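Local coordinates for MdbA protein (Corynebacterium diphtheriae, PDB 5C00) that probably forms or exchanges disulfide bonds in other proteins, acting as a thiol-disulfide oxidoreductase of the DsbA family with a thioredoxin-type fold, at residues W117-R120 with A121-K125; K128-Y131 with G132-D136. One frame throughout, in Å; residues are numbered along the deposited sequence.

In the fold
Contacts 1 and 2 follow one another along the chain, with their centres about 14 Å apart. Contact 1 is the last two turns of helix 113-125, buried, its centre about 8 Å from the centre of the chain; contact 2 has its centre about 17 Å from that point, at the surface, where the short helix 127-130 ends and the chain turns toward helix 136-145. L123 joins them, since its side chain meets W134 and its carbonyl oxygen meets I130. Both belong to the helices inserted between strands 78-85 and 187-190, an insertion characteristic of DsbA-like proteins. M124 touches the CxxC motif of C55 and C58, the likely redox centre, so contact 1 lies beside the probable active site.

Contact 1. Residues W117-R120 with A121-K125; sequences WNYR and ALLMK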
loop_
_atom_site.group_PDB
_atom_site.type_symbol
_atom_site.label_atom_id
_atom_site.label_comp_id
_atom_site.label_asym_id
_atom_site.label_seq_id
_atom_site.Cartn_x
_atom_site.Cartn_y
_atom_site.Cartn_z
ATOM N N TRP A 117 2.931 -4.083 -6.233
ATOM C CA TRP A 117 1.732 -3.427 -6.753
ATOM C C TRP A 117 0.521 -4.372 -6.848
ATOM O O TRP A 117 -0.613 -4.044 -6.458
ATOM C CB TRP A 117 2.057 -2.854 -8.118
ATOM C CG TRP A 117 0.886 -2.300 -8.733
ATOM C CD1 TRP A 117 0.167 -2.845 -9.711
ATOM C CD2 TRP A 117 0.238 -1.096 -8.362
ATOM N NE1 TRP A 117 -0.910 -2.048 -10.007
ATOM C CE2 TRP A 117 -0.874 -0.956 -9.204
ATOM C CE3 TRP A 117 0.506 -0.096 -7.408
ATOM C CZ2 TRP A 117 -1.742 0.120 -9.115
ATOM C CZ3 TRP A 117 -0.365 0.990 -7.324
ATOM C CH2 TRP A 117 -1.461 1.082 -8.185
ATOM N N ASN A 118 0.763 -5.556 -7.401
ATOM C CA ASN A 118 -0.326 -6.513 -7.544
ATOM C C ASN A 118 -0.808 -7.087 -6.222
ATOM O O ASN A 118 -1.988 -7.387 -6.078
ATOM C CB ASN A 118 0.096 -7.616 -8.502
ATOM C CG ASN A 118 0.066 -7.133 -9.947
ATOM O OD1 ASN A 118 -1.010 -6.960 -10.529
ATOM N ND2 ASN A 118 1.234 -6.818 -10.487
ATOM N N TYR A 119 0.103 -7.206 -5.262
ATOM C CA TYR A 119 -0.224 -7.687 -3.931
ATOM C C TYR A 119 -1.084 -6.688 -3.201
ATOM O O TYR A 119 -2.134 -7.038 -2.675
ATOM C CB TYR A 119 1.040 -7.960 -3.161
ATOM C CG TYR A 119 0.855 -8.678 -1.871
ATOM C CD1 TYR A 119 0.326 -9.942 -1.832
ATOM C CD2 TYR A 119 1.232 -8.117 -0.697
ATOM C CE1 TYR A 119 0.187 -10.646 -0.653
ATOM C CE2 TYR A 119 1.079 -8.818 0.503
ATOM C CZ TYR A 119 0.601 -10.087 0.520
ATOM O OH TYR A 119 0.500 -10.786 1.725
ATOM N N ARG A 120 -0.720 -5.412 -3.247
ATOM C CA ARG A 120 -1.557 -4.338 -2.672
ATOM C C ARG A 120 -2.964 -4.359 -3.269
ATOM O O ARG A 120 -3.960 -4.264 -2.518
ATOM C CB ARG A 120 -0.903 -2.957 -2.920
ATOM C CG ARG A 120 -1.825 -1.763 -2.646
ATOM C CD ARG A 120 -1.094 -0.438 -2.848
ATOM N NE ARG A 120 -2.021 0.691 -2.691
ATOM C CZ ARG A 120 -2.841 1.143 -3.653
ATOM N NH1 ARG A 120 -2.876 0.558 -4.832
ATOM N NH2 ARG A 120 -3.678 2.174 -3.429
ATOM N N ALA A 121 -3.026 -4.427 -4.599
ATOM C CA ALA A 121 -4.319 -4.397 -5.290
ATOM C C ALA A 121 -5.193 -5.567 -4.789
ATOM O O ALA A 121 -6.389 -5.388 -4.552
ATOM C CB ALA A 121 -4.146 -4.468 -6.796
ATOM N N LEU A 122 -4.628 -6.752 -4.696
ATOM C CA LEU A 122 -5.372 -7.916 -4.242
ATOM C C LEU A 122 -5.885 -7.793 -2.798
ATOM O O LEU A 122 -7.073 -8.032 -2.516
ATOM C CB LEU A 122 -4.518 -9.184 -4.412
ATOM C CG LEU A 122 -5.175 -10.514 -4.023
ATOM C CD1 LEU A 122 -6.560 -10.616 -4.564
ATOM C CD2 LEU A 122 -4.316 -11.672 -4.554
ATOM N N LEU A 123 -5.032 -7.383 -1.895
ATOM C CA LEU A 123 -5.431 -7.203 -0.517
ATOM C C LEU A 123 -6.547 -6.183 -0.349
ATOM O O LEU A 123 -7.442 -6.420 0.445
ATOM C CB LEU A 123 -4.230 -6.815 0.371
ATOM C CG LEU A 123 -3.090 -7.841 0.423
ATOM C CD1 LEU A 123 -2.085 -7.352 1.450
ATOM C CD2 LEU A 123 -3.503 -9.262 0.703
HETATM N N MSE A 124 -6.527 -5.085 -1.105
HETATM C CA MSE A 124 -7.647 -4.162 -1.156
HETATM C C MSE A 124 -8.884 -4.714 -1.836
HETATM O O MSE A 124 -10.011 -4.540 -1.306
HETATM C CB MSE A 124 -7.228 -2.861 -1.858
HETATM C CG MSE A 124 -6.217 -2.140 -0.990
HETATM SE SE MSE A 124 -7.053 -1.302 0.601
HETATM C CE MSE A 124 -5.483 -0.339 1.227
ATOM N N LYS A 125 -8.733 -5.367 -2.976
ATOM C CA LYS A 125 -9.890 -5.894 -3.673
ATOM C C LYS A 125 -10.613 -6.941 -2.845
ATOM O O LYS A 125 -11.832 -6.959 -2.852
ATOM C CB LYS A 125 -9.512 -6.520 -5.019
ATOM C CG LYS A 125 -10.698 -7.177 -5.727
ATOM C CD LYS A 125 -10.273 -8.014 -6.912
ATOM C CE LYS A 125 -11.492 -8.636 -7.590
ATOM N NZ LYS A 125 -11.234 -8.683 -9.039
#
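R120 offers its carbonyl oxygen to M124 N at 3.0 Å, and L123 N reaches Y119 O at the same distance, with an N-H...O angle of 173°. L122 N to N118 O and A121 N to W117 O repeat the i to i+4 pattern of a regular alpha-helix. The strongest side-chain bonds lead outward. The extended, buried R120 pairs through NE with E51 and through NH1 with D66, two acids that answer its charge; a long arginine suits a buried place from which it must reach carboxylates on strand 45-52 and helix 56-74. Y119 sends OH to F139 O, which satisfies the one polar atom of an otherwise apolar ring. With CG of Y119 opposite its backbone N (chi1 -170°), the ring leans toward the next turn, and L123 CD1 sits over its face in a CH-pi contact, 4.1 Å from the centroid and 3.6 Å from CE2. The branched leucine spreads two methyls there. CG of M124, deposited as selenomethionine, lies beside its backbone N and packs 3.5 Å from R120 O. W117 rests on helix 56-74, Y119 and L123 lie between helices 96-109 and 136-145, L122 touches V142 of the latter, and R120 reaches strand 45-52.

Contact 2. Residues K128-Y131 with G132-D136; sequences KNIY and GKWGD
G132 takes the third position of a type II beta turn that I130 and K133 close, I130 O receiving K133 N at 2.9 Å, and the turn leads the chain off the end of helix 127-130. The positive phi of G132 (78°) at this position favours glycine. Next comes K133. Because CG of K133 stands beside its own backbone N (chi1 -53°), the aliphatic chain runs back along the helix end, CD passing 3.7 Å from N129 O, and the bend at chi4 brings NZ to Y131 O at 3.0 Å. A lysine is long enough for this return and keeps its charged end at the surface. W134 N then gives I130 O a second bond, 3.1 Å long and in the carbonyl plane, so two consecutive N-H groups grip one oxygen. The indole lies against the buried I130. CG1 of the isoleucine stands 3.5 Å from the centroid of the six-membered ring, only 3° off its normal, while CG2 and CD1 extend the cover over the same face, CD1 approaching CZ3 at 3.8 Å. Tryptophan fits here because the broad ring offers a flat face to CG1, CG2 and CD1 together. G135 occupies the N-cap of helix 136-145, its N bonded to D138 OD2, and D136 pairs with K162. The turn thus bridges the short helix and helix 136-145: W134 meets F139 edge-to-face and touches V142, and both I130 and W134 pack on L123 of helix 113-125.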
loop_
_atom_site.group_PDB
_atom_site.type_symbol
_atom_site.label_atom_id
_atom_site.label_comp_id
_atom_site.label_asym_id
_atom_site.label_seq_id
_atom_site.Cartn_x
_atom_site.Cartn_y
_atom_site.Cartn_z
ATOM N N LYS A 128 -12.856 -7.593 2.086
ATOM C CA LYS A 128 -13.994 -8.163 2.821
ATOM C C LYS A 128 -13.940 -9.649 3.071
ATOM O O LYS A 128 -14.492 -10.108 4.054
ATOM C CB LYS A 128 -15.320 -7.733 2.179
ATOM C CG LYS A 128 -15.810 -6.377 2.685
ATOM C CD LYS A 128 -14.695 -5.353 3.002
ATOM C CE LYS A 128 -14.955 -4.532 4.269
ATOM N NZ LYS A 128 -13.714 -4.215 5.067
ATOM N N ASN A 129 -13.258 -10.410 2.216
ATOM C CA ASN A 129 -13.048 -11.863 2.381
ATOM C C ASN A 129 -11.833 -12.256 3.219
ATOM O O ASN A 129 -11.747 -13.353 3.753
ATOM C CB ASN A 129 -12.940 -12.497 0.983
ATOM C CG ASN A 129 -14.192 -12.295 0.192
ATOM O OD1 ASN A 129 -15.268 -12.602 0.689
ATOM N ND2 ASN A 129 -14.084 -11.670 -0.992
ATOM N N ILE A 130 -10.900 -11.350 3.335
ATOM C CA ILE A 130 -9.670 -11.553 4.036
ATOM C C ILE A 130 -9.873 -11.221 5.504
ATOM O O ILE A 130 -9.364 -11.893 6.389
ATOM C CB ILE A 130 -8.618 -10.590 3.467
ATOM C CG1 ILE A 130 -8.135 -11.083 2.127
ATOM C CG2 ILE A 130 -7.407 -10.390 4.414
ATOM C CD1 ILE A 130 -7.306 -10.054 1.389
ATOM N N TYR A 131 -10.606 -10.145 5.735
ATOM C CA TYR A 131 -10.676 -9.481 7.035
ATOM C C TYR A 131 -11.121 -10.469 8.131
ATOM O O TYR A 131 -12.231 -10.988 8.110
ATOM C CB TYR A 131 -11.653 -8.298 6.954
ATOM C CG TYR A 131 -11.656 -7.493 8.237
ATOM C CD1 TYR A 131 -10.665 -6.562 8.483
ATOM C CD2 TYR A 131 -12.620 -7.724 9.228
ATOM C CE1 TYR A 131 -10.620 -5.854 9.682
ATOM C CE2 TYR A 131 -12.588 -7.020 10.437
ATOM C CZ TYR A 131 -11.563 -6.096 10.650
ATOM O OH TYR A 131 -11.521 -5.383 11.822
ATOM N N GLY A 132 -10.252 -10.700 9.095
ATOM C CA GLY A 132 -10.565 -11.616 10.209
ATOM C C GLY A 132 -10.455 -13.100 9.909
ATOM O O GLY A 132 -10.751 -13.937 10.791
ATOM N N LYS A 133 -10.190 -13.453 8.645
ATOM C CA LYS A 133 -10.153 -14.827 8.232
ATOM C C LYS A 133 -8.739 -15.252 7.932
ATOM O O LYS A 133 -8.411 -16.409 8.147
ATOM C CB LYS A 133 -11.152 -15.088 7.071
ATOM C CG LYS A 133 -12.517 -14.576 7.536
ATOM C CD LYS A 133 -13.665 -14.759 6.598
ATOM C CE LYS A 133 -14.853 -13.979 7.151
ATOM N NZ LYS A 133 -14.603 -12.493 7.077
ATOM N N TRP A 134 -7.887 -14.328 7.488
ATOM C CA TRP A 134 -6.495 -14.680 7.151
ATOM C C TRP A 134 -5.553 -14.418 8.321
ATOM O O TRP A 134 -5.698 -13.420 9.050
ATOM C CB TRP A 134 -5.993 -13.900 5.941
ATOM C CG TRP A 134 -6.524 -14.358 4.629
ATOM C CD1 TRP A 134 -7.612 -15.107 4.404
ATOM C CD2 TRP A 134 -6.069 -13.921 3.358
ATOM N NE1 TRP A 134 -7.818 -15.246 3.066
ATOM C CE2 TRP A 134 -6.870 -14.530 2.400
ATOM C CE3 TRP A 134 -5.019 -13.114 2.946
ATOM C CZ2 TRP A 134 -6.700 -14.306 1.043
ATOM C CZ3 TRP A 134 -4.829 -12.912 1.597
ATOM C CH2 TRP A 134 -5.656 -13.503 0.668
ATOM N N GLY A 135 -4.572 -15.307 8.476
ATOM C CA GLY A 135 -3.456 -15.111 9.352
ATOM C C GLY A 135 -2.215 -14.897 8.555
ATOM O O GLY A 135 -2.250 -14.883 7.324
ATOM N N ASP A 136 -1.091 -14.771 9.245
ATOM C CA ASP A 136 0.167 -14.470 8.582
ATOM C C ASP A 136 0.589 -15.469 7.498
ATOM O O ASP A 136 1.180 -15.077 6.502
ATOM C CB ASP A 136 1.276 -14.336 9.625
ATOM C CG ASP A 136 1.107 -13.063 10.524
ATOM O OD1 ASP A 136 0.583 -12.015 10.045
ATOM O OD2 ASP A 136 1.495 -13.141 11.723
#